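Local atomic coordinates of 6-aminohexanoate-dimer hydrolase (Bacillus anthracis, PDB entry 4GB7), a protein that probably hydrolyses amide bonds of small substrates such as the linear dimer of 6-aminohexanoate, and belongs to the beta-lactamase family. Residues Ala209-Asp221 against Val290-Gly302. Residues are numbered along the deposited sequence; the frame is centred on the assembly and turned at random.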
ATOM      1  N   ALA A 209     -12.072   2.525   9.737  1.00 22.35           N
ATOM      2  CA  ALA A 209     -12.484   2.436  11.140  1.00 21.13           C
ATOM      3  C   ALA A 209     -12.838   0.983  11.464  1.00 19.62           C
ATOM      4  O   ALA A 209     -12.356   0.423  12.438  1.00 21.00           O
ATOM      5  CB  ALA A 209     -13.676   3.368  11.406  1.00 19.81           C
ATOM      6  N   GLN A 210     -13.627   0.362  10.603  1.00 19.31           N
ATOM      7  CA  GLN A 210     -14.083  -1.015  10.861  1.00 19.91           C
ATOM      8  C   GLN A 210     -12.950  -2.022  10.870  1.00 19.81           C
ATOM      9  O   GLN A 210     -12.926  -2.942  11.706  1.00 21.10           O
ATOM     10  CB  GLN A 210     -15.175  -1.459   9.907  1.00 19.77           C
ATOM     11  CG  GLN A 210     -16.489  -0.688  10.082  1.00 23.50           C
ATOM     12  CD  GLN A 210     -16.969  -0.618  11.522  1.00 23.08           C
ATOM     13  OE1 GLN A 210     -17.158  -1.652  12.157  1.00 23.80           O
ATOM     14  NE2 GLN A 210     -17.139   0.607  12.051  1.00 23.32           N
ATOM     15  N   LEU A 211     -11.979  -1.840   9.979  1.00 17.97           N
ATOM     16  CA  LEU A 211     -10.836  -2.758   9.954  1.00 19.94           C
ATOM     17  C   LEU A 211     -10.036  -2.604  11.213  1.00 16.87           C
ATOM     18  O   LEU A 211      -9.624  -3.574  11.822  1.00 20.20           O
ATOM     19  CB  LEU A 211      -9.959  -2.458   8.727  1.00 20.44           C
ATOM     20  CG  LEU A 211      -8.655  -3.272   8.587  1.00 21.02           C
ATOM     21  CD1 LEU A 211      -9.025  -4.690   8.159  1.00 23.52           C
ATOM     22  CD2 LEU A 211      -7.696  -2.589   7.600  1.00 23.92           C
ATOM     23  N   TYR A 212      -9.841  -1.353  11.641  1.00 18.55           N
ATOM     24  CA  TYR A 212      -9.114  -1.136  12.878  1.00 19.83           C
ATOM     25  C   TYR A 212      -9.885  -1.605  14.145  1.00 21.45           C
ATOM     26  O   TYR A 212      -9.276  -2.168  15.028  1.00 20.37           O
ATOM     27  CB  TYR A 212      -8.695   0.318  13.010  1.00 20.64           C
ATOM     28  CG  TYR A 212      -7.795   0.831  11.888  1.00 20.41           C
ATOM     29  CD1 TYR A 212      -6.948  -0.017  11.184  1.00 21.83           C
ATOM     30  CD2 TYR A 212      -7.718   2.170  11.613  1.00 19.99           C
ATOM     31  CE1 TYR A 212      -6.119   0.450  10.189  1.00 22.28           C
ATOM     32  CE2 TYR A 212      -6.917   2.649  10.583  1.00 22.78           C
ATOM     33  CZ  TYR A 212      -6.090   1.809   9.906  1.00 21.98           C
ATOM     34  OH  TYR A 212      -5.287   2.310   8.911  1.00 24.25           O
ATOM     35  N   LEU A 213     -11.207  -1.400  14.207  1.00 21.21           N
ATOM     36  CA  LEU A 213     -12.016  -1.932  15.298  1.00 18.40           C
ATOM     37  C   LEU A 213     -11.958  -3.472  15.293  1.00 20.43           C
ATOM     38  O   LEU A 213     -11.749  -4.101  16.323  1.00 21.36           O
ATOM     39  CB  LEU A 213     -13.446  -1.465  15.184  1.00 19.27           C
ATOM     40  CG  LEU A 213     -13.652   0.008  15.578  1.00 18.44           C
ATOM     41  CD1 LEU A 213     -14.931   0.528  14.915  1.00 24.60           C
ATOM     42  CD2 LEU A 213     -13.643   0.195  17.097  1.00 23.01           C
ATOM     43  N   ALA A 214     -12.092  -4.060  14.120  1.00 21.26           N
ATOM     44  CA  ALA A 214     -11.940  -5.532  13.960  1.00 23.75           C
ATOM     45  C   ALA A 214     -10.614  -6.078  14.475  1.00 24.25           C
ATOM     46  O   ALA A 214     -10.547  -7.210  14.996  1.00 22.22           O
ATOM     47  CB  ALA A 214     -12.150  -5.929  12.505  1.00 21.19           C
ATOM     48  N   SER A 215      -9.560  -5.267  14.330  1.00 22.01           N
ATOM     49  CA  SER A 215      -8.218  -5.628  14.721  1.00 23.96           C
ATOM     50  C   SER A 215      -7.890  -5.206  16.146  1.00 23.95           C
ATOM     51  O   SER A 215      -6.754  -5.369  16.577  1.00 28.17           O
ATOM     52  CB  SER A 215      -7.203  -4.939  13.798  1.00 25.81           C
ATOM     53  OG  SER A 215      -7.436  -5.227  12.454  1.00 25.87           O
ATOM     54  N   ASN A 216      -8.866  -4.615  16.848  1.00 21.57           N
ATOM     55  CA  ASN A 216      -8.699  -4.199  18.220  1.00 23.96           C
ATOM     56  C   ASN A 216      -7.682  -3.075  18.412  1.00 21.97           C
ATOM     57  O   ASN A 216      -7.007  -3.031  19.437  1.00 25.23           O
ATOM     58  CB  ASN A 216      -8.329  -5.402  19.113  1.00 27.44           C
ATOM     59  CG  ASN A 216      -8.560  -5.120  20.586  1.00 28.03           C
ATOM     60  OD1 ASN A 216      -9.480  -4.398  20.940  1.00 31.61           O
ATOM     61  ND2 ASN A 216      -7.721  -5.690  21.446  1.00 32.69           N
ATOM     62  N   ILE A 217      -7.537  -2.195  17.420  1.00 23.92           N
ATOM     63  CA  ILE A 217      -6.555  -1.106  17.538  1.00 22.20           C
ATOM     64  C   ILE A 217      -7.228   0.266  17.514  1.00 21.81           C
ATOM     65  O   ILE A 217      -6.547   1.292  17.460  1.00 26.14           O
ATOM     66  CB  ILE A 217      -5.393  -1.206  16.504  1.00 26.15           C
ATOM     67  CG1 ILE A 217      -5.842  -0.984  15.061  1.00 20.76           C
ATOM     68  CG2 ILE A 217      -4.663  -2.530  16.628  1.00 27.54           C
ATOM     69  CD1 ILE A 217      -4.672  -0.896  14.076  1.00 22.28           C
ATOM     70  N   LEU A 218      -8.566   0.273  17.519  1.00 21.50           N
ATOM     71  CA  LEU A 218      -9.348   1.449  17.955  1.00 22.79           C
ATOM     72  C   LEU A 218     -10.174   1.032  19.168  1.00 22.61           C
ATOM     73  O   LEU A 218     -10.374  -0.158  19.410  1.00 22.93           O
ATOM     74  CB  LEU A 218     -10.253   1.984  16.859  1.00 23.60           C
ATOM     75  CG  LEU A 218      -9.540   2.725  15.720  1.00 21.31           C
ATOM     76  CD1 LEU A 218     -10.503   3.024  14.583  1.00 18.51           C
ATOM     77  CD2 LEU A 218      -8.876   3.985  16.272  1.00 23.41           C
ATOM     78  N   PRO A 219     -10.655   2.007  19.954  1.00 24.46           N
ATOM     79  CA  PRO A 219     -11.306   1.648  21.219  1.00 24.20           C
ATOM     80  C   PRO A 219     -12.671   1.001  21.002  1.00 25.64           C
ATOM     81  O   PRO A 219     -13.493   1.529  20.226  1.00 27.26           O
ATOM     82  CB  PRO A 219     -11.491   2.990  21.910  1.00 27.81           C
ATOM     83  CG  PRO A 219     -10.484   3.865  21.280  1.00 26.75           C
ATOM     84  CD  PRO A 219     -10.467   3.453  19.856  1.00 24.04           C
ATOM     85  N   ARG A 220     -12.913  -0.108  21.695  1.00 27.53           N
ATOM     86  CA  ARG A 220     -14.223  -0.744  21.626  1.00 26.45           C
ATOM     87  C   ARG A 220     -14.961  -0.322  22.890  1.00 27.30           C
ATOM     88  O   ARG A 220     -14.541  -0.657  23.988  1.00 28.90           O
ATOM     89  CB  ARG A 220     -14.110  -2.254  21.547  1.00 24.72           C
ATOM     90  CG  ARG A 220     -13.453  -2.805  20.305  1.00 23.29           C
ATOM     91  CD  ARG A 220     -13.048  -4.273  20.455  1.00 25.06           C
ATOM     92  NE  ARG A 220     -12.535  -4.862  19.205  1.00 23.51           N
ATOM     93  CZ  ARG A 220     -12.007  -6.085  19.104  1.00 23.25           C
ATOM     94  NH1 ARG A 220     -11.920  -6.863  20.186  1.00 25.92           N
ATOM     95  NH2 ARG A 220     -11.597  -6.543  17.908  1.00 22.85           N
ATOM     96  N   ASP A 221     -16.031   0.443  22.722  1.00 29.98           N
ATOM     97  CA  ASP A 221     -16.703   1.027  23.878  1.00 34.67           C
ATOM     98  C   ASP A 221     -17.509  -0.007  24.647  1.00 32.36           C
ATOM     99  O   ASP A 221     -17.515  -1.203  24.295  1.00 28.30           O
ATOM    100  CB  ASP A 221     -17.508   2.276  23.492  1.00 35.64           C
ATOM    101  CG  ASP A 221     -18.742   1.970  22.682  1.00 41.04           C
ATOM    102  OD1 ASP A 221     -19.241   0.810  22.662  1.00 50.89           O
ATOM    103  OD2 ASP A 221     -19.221   2.939  22.057  1.00 59.51           O
ATOM    104  N   VAL A 290       0.812  -5.874  10.881  1.00 17.28           N
ATOM    105  CA  VAL A 290      -0.118  -5.748  11.991  1.00 17.42           C
ATOM    106  C   VAL A 290      -1.220  -6.782  11.787  1.00 16.88           C
ATOM    107  O   VAL A 290      -1.690  -7.002  10.666  1.00 19.53           O
ATOM    108  CB  VAL A 290      -0.667  -4.330  12.088  1.00 18.06           C
ATOM    109  CG1 VAL A 290      -1.855  -4.248  13.031  1.00 21.39           C
ATOM    110  CG2 VAL A 290       0.495  -3.380  12.464  1.00 16.75           C
ATOM    111  N   THR A 291      -1.659  -7.370  12.897  1.00 19.16           N
ATOM    112  CA  THR A 291      -2.719  -8.392  12.835  1.00 18.49           C
ATOM    113  C   THR A 291      -3.904  -8.069  13.755  1.00 19.14           C
ATOM    114  O   THR A 291      -3.798  -7.256  14.648  1.00 20.80           O
ATOM    115  CB  THR A 291      -2.185  -9.798  13.213  1.00 18.90           C
ATOM    116  OG1 THR A 291      -1.987  -9.883  14.644  1.00 21.91           O
ATOM    117  CG2 THR A 291      -0.874 -10.134  12.461  1.00 20.81           C
ATOM    118  N   ASP A 292      -5.003  -8.797  13.578  1.00 19.58           N
ATOM    119  CA  ASP A 292      -6.060  -8.869  14.578  1.00 19.68           C
ATOM    120  C   ASP A 292      -5.647  -9.815  15.727  1.00 22.21           C
ATOM    121  O   ASP A 292      -4.540 -10.382  15.731  1.00 20.46           O
ATOM    122  CB  ASP A 292      -7.438  -9.193  13.906  1.00 18.73           C
ATOM    123  CG  ASP A 292      -7.568 -10.594  13.413  1.00 18.38           C
ATOM    124  OD1 ASP A 292      -6.807 -11.455  13.856  1.00 20.90           O
ATOM    125  OD2 ASP A 292      -8.516 -10.829  12.587  1.00 19.49           O
ATOM    126  N   GLU A 293      -6.533  -9.969  16.709  1.00 19.60           N
ATOM    127  CA  GLU A 293      -6.204 -10.725  17.915  1.00 21.07           C
ATOM    128  C   GLU A 293      -6.041 -12.208  17.607  1.00 22.68           C
ATOM    129  O   GLU A 293      -5.466 -12.944  18.413  1.00 26.62           O
ATOM    130  CB  GLU A 293      -7.289 -10.562  18.938  1.00 26.93           C
ATOM    131  CG  GLU A 293      -7.408  -9.204  19.560  1.00 27.33           C
ATOM    132  CD  GLU A 293      -8.758  -9.063  20.250  1.00 34.45           C
ATOM    133  OE1 GLU A 293      -9.805  -8.750  19.583  1.00 32.63           O
ATOM    134  OE2 GLU A 293      -8.762  -9.300  21.478  1.00 48.59           O
ATOM    135  N   THR A 294      -6.547 -12.637  16.450  1.00 22.12           N
ATOM    136  CA  THR A 294      -6.368 -14.003  15.995  1.00 21.50           C
ATOM    137  C   THR A 294      -5.139 -14.238  15.121  1.00 19.84           C
ATOM    138  O   THR A 294      -4.945 -15.324  14.587  1.00 24.49           O
ATOM    139  CB  THR A 294      -7.653 -14.577  15.361  1.00 22.64           C
ATOM    140  OG1 THR A 294      -7.902 -14.031  14.067  1.00 25.55           O
ATOM    141  CG2 THR A 294      -8.837 -14.384  16.304  1.00 26.12           C
ATOM    142  N   LYS A 295      -4.264 -13.229  15.056  1.00 20.27           N
ATOM    143  CA  LYS A 295      -3.030 -13.267  14.259  1.00 22.65           C
ATOM    144  C   LYS A 295      -3.276 -13.349  12.743  1.00 21.67           C
ATOM    145  O   LYS A 295      -2.383 -13.740  11.947  1.00 21.84           O
ATOM    146  CB  LYS A 295      -2.060 -14.352  14.752  1.00 24.79           C
ATOM    147  CG  LYS A 295      -1.700 -14.272  16.229  1.00 24.01           C
ATOM    148  CD  LYS A 295      -1.178 -12.881  16.671  1.00 28.13           C
ATOM    149  CE  LYS A 295      -0.086 -12.194  15.790  1.00 23.83           C
ATOM    150  NZ  LYS A 295       1.259 -12.875  15.910  1.00 26.86           N
ATOM    151  N   ILE A 296      -4.468 -12.908  12.340  1.00 18.90           N
ATOM    152  CA  ILE A 296      -4.755 -12.686  10.921  1.00 18.16           C
ATOM    153  C   ILE A 296      -4.294 -11.293  10.546  1.00 19.75           C
ATOM    154  O   ILE A 296      -4.701 -10.292  11.159  1.00 21.38           O
ATOM    155  CB  ILE A 296      -6.256 -12.865  10.601  1.00 21.08           C
ATOM    156  CG1 ILE A 296      -6.698 -14.318  10.813  1.00 24.60           C
ATOM    157  CG2 ILE A 296      -6.579 -12.418   9.190  1.00 19.22           C
ATOM    158  CD1 ILE A 296      -5.965 -15.359  10.011  1.00 25.45           C
ATOM    159  N   GLU A 297      -3.491 -11.217   9.479  1.00 18.38           N
ATOM    160  CA  GLU A 297      -2.895  -9.957   9.082  1.00 16.55           C
ATOM    161  C   GLU A 297      -3.941  -9.006   8.464  1.00 16.28           C
ATOM    162  O   GLU A 297      -4.860  -9.448   7.799  1.00 18.37           O
ATOM    163  CB  GLU A 297      -1.794 -10.151   8.029  1.00 18.93           C
ATOM    164  CG  GLU A 297      -0.663 -11.093   8.428  1.00 18.83           C
ATOM    165  CD  GLU A 297      -0.882 -12.544   8.125  1.00 17.94           C
ATOM    166  OE1 GLU A 297      -2.024 -12.945   7.783  1.00 21.15           O
ATOM    167  OE2 GLU A 297       0.115 -13.300   8.337  1.00 20.79           O
ATOM    168  N   GLN A 298      -3.788  -7.699   8.715  1.00 16.28           N
ATOM    169  CA  GLN A 298      -4.454  -6.669   7.917  1.00 16.23           C
ATOM    170  C   GLN A 298      -3.783  -6.633   6.558  1.00 18.57           C
ATOM    171  O   GLN A 298      -2.854  -5.855   6.367  1.00 18.97           O
ATOM    172  CB  GLN A 298      -4.260  -5.271   8.532  1.00 18.50           C
ATOM    173  CG  GLN A 298      -4.922  -5.083   9.854  1.00 19.52           C
ATOM    174  CD  GLN A 298      -4.608  -3.736  10.439  1.00 21.38           C
ATOM    175  OE1 GLN A 298      -3.765  -2.999   9.916  1.00 27.01           O
ATOM    176  NE2 GLN A 298      -5.245  -3.424  11.540  1.00 25.25           N
ATOM    177  N   ALA A 299      -4.267  -7.442   5.625  1.00 17.21           N
ATOM    178  CA  ALA A 299      -3.728  -7.472   4.292  1.00 17.30           C
ATOM    179  C   ALA A 299      -3.852  -6.132   3.556  1.00 16.08           C
ATOM    180  O   ALA A 299      -3.077  -5.836   2.640  1.00 18.82           O
ATOM    181  CB  ALA A 299      -4.435  -8.574   3.472  1.00 19.37           C
ATOM    182  N   SER A 300      -4.851  -5.343   3.954  1.00 17.94           N
ATOM    183  CA  SER A 300      -5.238  -4.140   3.225  1.00 15.84           C
ATOM    184  C   SER A 300      -4.476  -2.952   3.717  1.00 17.81           C
ATOM    185  O   SER A 300      -4.420  -1.961   3.021  1.00 19.33           O
ATOM    186  CB  SER A 300      -6.749  -3.871   3.358  1.00 18.63           C
ATOM    187  OG  SER A 300      -7.104  -3.664   4.710  1.00 20.10           O
ATOM    188  N   ALA A 301      -3.870  -3.049   4.898  1.00 15.10           N
ATOM    189  CA  ALA A 301      -3.348  -1.802   5.520  1.00 16.96           C
ATOM    190  C   ALA A 301      -2.223  -1.964   6.534  1.00 16.30           C
ATOM    191  O   ALA A 301      -1.738  -0.952   7.106  1.00 17.88           O
ATOM    192  CB  ALA A 301      -4.513  -1.097   6.194  1.00 21.46           C
ATOM    193  N   GLY A 302      -1.807  -3.201   6.802  1.00 19.19           N
ATOM    194  CA  GLY A 302      -0.949  -3.467   7.968  1.00 19.35           C
ATOM    195  C   GLY A 302       0.524  -3.800   7.778  1.00 15.76           C
ATOM    196  O   GLY A 302       1.209  -4.154   8.744  1.00 16.26           O
TER
HETATM  197  O   HOH W   1      -2.682   1.288   8.946  1.00 26.62           O
HETATM  198  O   HOH W   2      -8.853  -8.344  16.969  1.00 25.21           O
HETATM  199  O   HOH W   3      -4.803  -7.170  17.608  1.00 38.54           O
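Gln298 reaches Ser215 through its amide nitrogen: NE2 donates to Ser215 OG over 3.0 Å, nearly straight at 171°, with the acceptor in the amide plane. The serine hydroxyl is thereby used twice, because OG passes its own proton to Leu211 O (2.8 Å), one turn back; with chi1 at -56° it lies beside its backbone N, where that carbonyl can be met. The rim of the Tyr212 ring and Ile217 CD1 approach the same NE2, the latter at 3.6 Å. One turn earlier in the helix, Leu211 CD2 packs on Ala301 CB (3.8 Å) and beside Ser300 OG, whose hydrogen-bonding partner is Glu255, while a water links Tyr212 OH to Ala301 O.

Beyond the end of helix 206-214, a salt bridge ties Arg220 to Glu293. NH1 meets Glu293 OE1 at 2.9 Å on the syn side but tilted out of the carboxylate plane, and the bent N-H angle confirms an imperfect fit; the second contact, from NH2, is weak. NE and NH2 both grip Leu213 O side-on. One water accepts from Glu293 N (2.8 Å) and sits between Ala214 O and Glu293 OE1; another bridges Ser215 O and Thr291 O. Asn216 stacks its amide on the Glu293 carboxylate. Between the two ends of the contact, Asp292 CB rests on Ser215 CA, while Asp292 OD1 accepts from Thr294 N, Thr294 OG1 and Ile296 N.

The motifs joined are a Schellman motif closing helix 206-214, with Asn216 at positive phi (66°) and bonds Asn216 N to Leu213 O and Ile217 N to Tyr212 O, and an Asx turn within the type I turn Asp292-Lys295, part of the loop connecting antiparallel strands 287-290 and 303-305.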